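Local structure of MDM10 isoform 1 (7BTX) at residues 437-449 with 479-492. The protein forms part of the ERMES complex tethering the endoplasmic reticulum to mitochondria and takes part in late assembly of the outer-membrane TOM translocase. Numbering follows the deposited sequence.
Sequences GFLISAGTELVFT and PVFPAKFGIQFQYS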
# COMPACT_ATOMS: atom_id res chain seq x y z
N GLY D 437 -33.27 -0.07 -1.35
CA GLY D 437 -32.09 0.57 -1.90
C GLY D 437 -30.85 -0.27 -1.80
O GLY D 437 -29.81 0.07 -2.36
N PHE D 438 -30.95 -1.38 -1.09
CA PHE D 438 -29.80 -2.23 -0.82
C PHE D 438 -29.68 -3.32 -1.88
O PHE D 438 -30.62 -3.61 -2.61
CB PHE D 438 -29.91 -2.86 0.57
CG PHE D 438 -29.91 -1.86 1.68
CD1 PHE D 438 -28.73 -1.42 2.23
CD2 PHE D 438 -31.10 -1.35 2.17
CE1 PHE D 438 -28.73 -0.50 3.26
CE2 PHE D 438 -31.11 -0.43 3.19
CZ PHE D 438 -29.92 -0.01 3.73
N LEU D 439 -28.48 -3.91 -1.95
CA LEU D 439 -28.23 -4.98 -2.91
C LEU D 439 -27.06 -5.80 -2.39
O LEU D 439 -25.92 -5.34 -2.43
CB LEU D 439 -27.93 -4.41 -4.29
CG LEU D 439 -27.86 -5.32 -5.52
CD1 LEU D 439 -28.41 -4.57 -6.71
CD2 LEU D 439 -26.45 -5.78 -5.82
N ILE D 440 -27.33 -7.02 -1.93
CA ILE D 440 -26.31 -7.94 -1.45
C ILE D 440 -26.05 -8.96 -2.55
O ILE D 440 -26.99 -9.42 -3.21
CB ILE D 440 -26.75 -8.61 -0.14
CG1 ILE D 440 -27.10 -7.56 0.90
CG2 ILE D 440 -25.65 -9.47 0.44
CD1 ILE D 440 -27.79 -8.11 2.10
N SER D 441 -24.79 -9.31 -2.77
CA SER D 441 -24.40 -10.21 -3.86
C SER D 441 -23.31 -11.16 -3.38
O SER D 441 -22.12 -10.86 -3.49
CB SER D 441 -23.94 -9.40 -5.07
OG SER D 441 -23.45 -10.25 -6.09
N ALA D 442 -23.72 -12.32 -2.88
CA ALA D 442 -22.79 -13.36 -2.45
C ALA D 442 -22.56 -14.35 -3.58
O ALA D 442 -23.50 -14.73 -4.28
CB ALA D 442 -23.31 -14.08 -1.22
N GLY D 443 -21.32 -14.79 -3.75
CA GLY D 443 -21.02 -15.71 -4.82
C GLY D 443 -19.71 -16.45 -4.67
O GLY D 443 -18.72 -15.87 -4.23
N THR D 444 -19.68 -17.72 -5.06
CA THR D 444 -18.48 -18.54 -4.96
C THR D 444 -18.23 -19.27 -6.27
O THR D 444 -19.08 -19.31 -7.16
CB THR D 444 -18.59 -19.56 -3.83
OG1 THR D 444 -17.36 -20.27 -3.71
CG2 THR D 444 -19.70 -20.55 -4.10
N GLU D 445 -17.04 -19.84 -6.37
CA GLU D 445 -16.65 -20.67 -7.50
C GLU D 445 -15.98 -21.92 -6.97
O GLU D 445 -15.25 -21.86 -5.97
CB GLU D 445 -15.70 -19.91 -8.44
CG GLU D 445 -15.39 -20.64 -9.72
CD GLU D 445 -14.43 -19.88 -10.61
OE1 GLU D 445 -13.84 -18.89 -10.13
OE2 GLU D 445 -14.26 -20.27 -11.78
N LEU D 446 -16.24 -23.06 -7.59
CA LEU D 446 -15.61 -24.31 -7.19
C LEU D 446 -14.80 -24.84 -8.36
O LEU D 446 -15.03 -24.49 -9.51
CB LEU D 446 -16.66 -25.33 -6.74
CG LEU D 446 -17.73 -24.81 -5.79
CD1 LEU D 446 -18.73 -25.89 -5.46
CD2 LEU D 446 -17.10 -24.28 -4.52
N VAL D 447 -13.82 -25.68 -8.05
CA VAL D 447 -13.02 -26.37 -9.06
C VAL D 447 -12.99 -27.84 -8.70
O VAL D 447 -12.56 -28.20 -7.60
CB VAL D 447 -11.59 -25.80 -9.16
CG1 VAL D 447 -10.74 -26.67 -10.05
CG2 VAL D 447 -11.61 -24.39 -9.70
N PHE D 448 -13.43 -28.69 -9.62
CA PHE D 448 -13.82 -30.05 -9.28
C PHE D 448 -12.73 -31.09 -9.50
O PHE D 448 -13.01 -32.28 -9.38
CB PHE D 448 -15.06 -30.45 -10.08
CG PHE D 448 -16.35 -30.16 -9.37
CD1 PHE D 448 -16.91 -31.10 -8.53
CD2 PHE D 448 -16.98 -28.94 -9.53
CE1 PHE D 448 -18.09 -30.84 -7.86
CE2 PHE D 448 -18.16 -28.67 -8.87
CZ PHE D 448 -18.71 -29.62 -8.03
N THR D 449 -11.50 -30.67 -9.80
CA THR D 449 -10.40 -31.62 -9.85
C THR D 449 -9.08 -30.94 -9.49
O THR D 449 -8.51 -31.21 -8.43
CB THR D 449 -10.27 -32.28 -11.25
OG1 THR D 449 -11.31 -33.26 -11.41
CG2 THR D 449 -8.92 -32.97 -11.40
N PRO D 479 -12.54 -33.61 -3.76
CA PRO D 479 -12.23 -33.09 -5.09
C PRO D 479 -12.61 -31.64 -5.34
O PRO D 479 -12.21 -31.08 -6.36
CB PRO D 479 -13.06 -34.01 -6.00
CG PRO D 479 -14.26 -34.31 -5.19
CD PRO D 479 -13.78 -34.41 -3.76
N VAL D 480 -13.36 -31.00 -4.44
CA VAL D 480 -13.87 -29.65 -4.64
C VAL D 480 -12.97 -28.67 -3.89
O VAL D 480 -12.65 -28.89 -2.72
CB VAL D 480 -15.32 -29.54 -4.15
CG1 VAL D 480 -15.88 -28.16 -4.40
CG2 VAL D 480 -16.18 -30.60 -4.80
N PHE D 481 -12.57 -27.60 -4.56
CA PHE D 481 -11.81 -26.53 -3.91
C PHE D 481 -12.48 -25.20 -4.18
O PHE D 481 -12.57 -24.77 -5.35
CB PHE D 481 -10.35 -26.51 -4.38
CG PHE D 481 -9.41 -26.00 -3.33
CD1 PHE D 481 -8.72 -26.88 -2.52
CD2 PHE D 481 -9.23 -24.64 -3.14
CE1 PHE D 481 -7.87 -26.41 -1.54
CE2 PHE D 481 -8.38 -24.16 -2.16
CZ PHE D 481 -7.70 -25.05 -1.37
N PRO D 482 -12.95 -24.49 -3.15
CA PRO D 482 -13.66 -23.22 -3.37
C PRO D 482 -12.75 -22.04 -3.64
O PRO D 482 -12.41 -21.29 -2.72
CB PRO D 482 -14.44 -23.03 -2.07
CG PRO D 482 -13.67 -23.79 -1.06
CD PRO D 482 -13.08 -24.96 -1.76
N ALA D 483 -12.35 -21.85 -4.90
CA ALA D 483 -11.60 -20.66 -5.28
C ALA D 483 -12.52 -19.44 -5.34
O ALA D 483 -13.67 -19.54 -5.77
CB ALA D 483 -10.92 -20.87 -6.62
N LYS D 484 -11.99 -18.29 -4.92
CA LYS D 484 -12.60 -16.95 -4.95
C LYS D 484 -14.05 -16.85 -4.47
O LYS D 484 -14.96 -16.57 -5.26
CB LYS D 484 -12.44 -16.27 -6.33
CG LYS D 484 -12.85 -16.97 -7.63
CD LYS D 484 -12.55 -16.08 -8.82
CE LYS D 484 -13.15 -14.69 -8.66
NZ LYS D 484 -12.61 -13.73 -9.66
N PHE D 485 -14.29 -17.08 -3.19
CA PHE D 485 -15.51 -16.62 -2.55
C PHE D 485 -15.54 -15.09 -2.51
O PHE D 485 -14.50 -14.43 -2.54
CB PHE D 485 -15.62 -17.20 -1.14
CG PHE D 485 -16.91 -16.89 -0.44
CD1 PHE D 485 -18.09 -17.51 -0.82
CD2 PHE D 485 -16.95 -15.97 0.60
CE1 PHE D 485 -19.28 -17.22 -0.19
CE2 PHE D 485 -18.14 -15.68 1.24
CZ PHE D 485 -19.31 -16.31 0.85
N GLY D 486 -16.74 -14.53 -2.44
CA GLY D 486 -16.88 -13.09 -2.31
C GLY D 486 -18.29 -12.61 -2.00
O GLY D 486 -19.26 -13.19 -2.47
N ILE D 487 -18.40 -11.56 -1.19
CA ILE D 487 -19.67 -10.92 -0.90
C ILE D 487 -19.58 -9.48 -1.40
O ILE D 487 -18.50 -8.90 -1.48
CB ILE D 487 -20.04 -11.00 0.60
CG1 ILE D 487 -19.81 -12.42 1.12
CG2 ILE D 487 -21.50 -10.70 0.85
CD1 ILE D 487 -19.99 -12.57 2.61
N GLN D 488 -20.73 -8.90 -1.76
CA GLN D 488 -20.76 -7.56 -2.31
C GLN D 488 -21.97 -6.79 -1.80
O GLN D 488 -23.07 -6.94 -2.33
CB GLN D 488 -20.76 -7.62 -3.83
CG GLN D 488 -20.72 -6.28 -4.51
CD GLN D 488 -19.86 -6.30 -5.75
OE1 GLN D 488 -19.20 -7.29 -6.04
NE2 GLN D 488 -19.86 -5.20 -6.48
N PHE D 489 -21.78 -5.96 -0.78
CA PHE D 489 -22.85 -5.12 -0.28
C PHE D 489 -22.88 -3.81 -1.06
O PHE D 489 -21.86 -3.33 -1.55
CB PHE D 489 -22.66 -4.82 1.21
CG PHE D 489 -22.46 -6.05 2.06
CD1 PHE D 489 -21.18 -6.52 2.33
CD2 PHE D 489 -23.54 -6.71 2.60
CE1 PHE D 489 -21.00 -7.64 3.11
CE2 PHE D 489 -23.37 -7.83 3.38
CZ PHE D 489 -22.10 -8.30 3.64
N GLN D 490 -24.07 -3.23 -1.17
CA GLN D 490 -24.26 -2.09 -2.05
C GLN D 490 -25.50 -1.33 -1.63
O GLN D 490 -26.54 -1.93 -1.38
CB GLN D 490 -24.37 -2.55 -3.50
CG GLN D 490 -24.85 -1.50 -4.47
CD GLN D 490 -24.54 -1.87 -5.88
OE1 GLN D 490 -23.62 -2.65 -6.14
NE2 GLN D 490 -25.29 -1.32 -6.82
N TYR D 491 -25.39 -0.01 -1.56
CA TYR D 491 -26.51 0.88 -1.28
C TYR D 491 -26.52 1.99 -2.31
O TYR D 491 -25.47 2.42 -2.79
CB TYR D 491 -26.41 1.46 0.14
CG TYR D 491 -27.52 2.40 0.51
CD1 TYR D 491 -28.81 1.93 0.69
CD2 TYR D 491 -27.28 3.75 0.68
CE1 TYR D 491 -29.83 2.79 1.02
CE2 TYR D 491 -28.29 4.61 1.01
CZ TYR D 491 -29.57 4.12 1.18
OH TYR D 491 -30.58 4.98 1.52
N SER D 492 -27.71 2.43 -2.69
CA SER D 492 -27.84 3.47 -3.70
C SER D 492 -29.15 4.20 -3.52
O SER D 492 -30.14 3.63 -3.07
CB SER D 492 -27.75 2.91 -5.12
OG SER D 492 -26.44 2.48 -5.43
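Gly443 and Gly486 face each other as an antiparallel hydrogen-bonded pair, and they illustrate how strand 439-447 is joined to the closing, extended segment 479-492 of a mitochondrial outer-membrane β-barrel. Gly443 N reaches Gly486 O at 2.9 Å, and Gly486 N returns to Gly443 O at 3.0 Å. Toward the carboxyl end of 479-492, Leu439 N binds Gln490 O (2.8 Å) and Ser492 N binds Gly437 O; between these and the glycines, Ser441 N to Gln488 O is only weak. Near Pro482, the centre of an inverse gamma turn, Glu445 N makes another weak bond to Ala483 O.

Mainly apolar side chains line one face. Tyr491 CD1 sits over one face of the Phe438 ring, 3.5 Å from CE1 and displaced toward the rim, with the ring planes at 41°. A serine in place of Tyr491 removes the ring over Phe438, which would probably be left freer to turn. Ile440 CG1 meets Phe489 CD2 at 4.0 Å, while Thr444 CB comes in the plane of the Phe485 ring, at its edge. Val480 divides its methyls: CG1, anti to the backbone N (chi1 -178°), touches Leu446 CB, and CG2 lies 3.6 Å from Phe448 CE1.

The other face is more polar, with Ser441, Glu445, Gln488 and Gln490, though Leu439 and Val447 also lie on it. Here Glu445 OE1 rests against Lys484 CG, yet stays 5.3 Å from Lys484 NZ, too far for a salt bridge. Because strand 44-48 runs parallel beyond Tyr491 and Ser492, this seam leads into barrel closure, its largely two-sided chemistry consistent with a lipid-facing exterior and polar lumen.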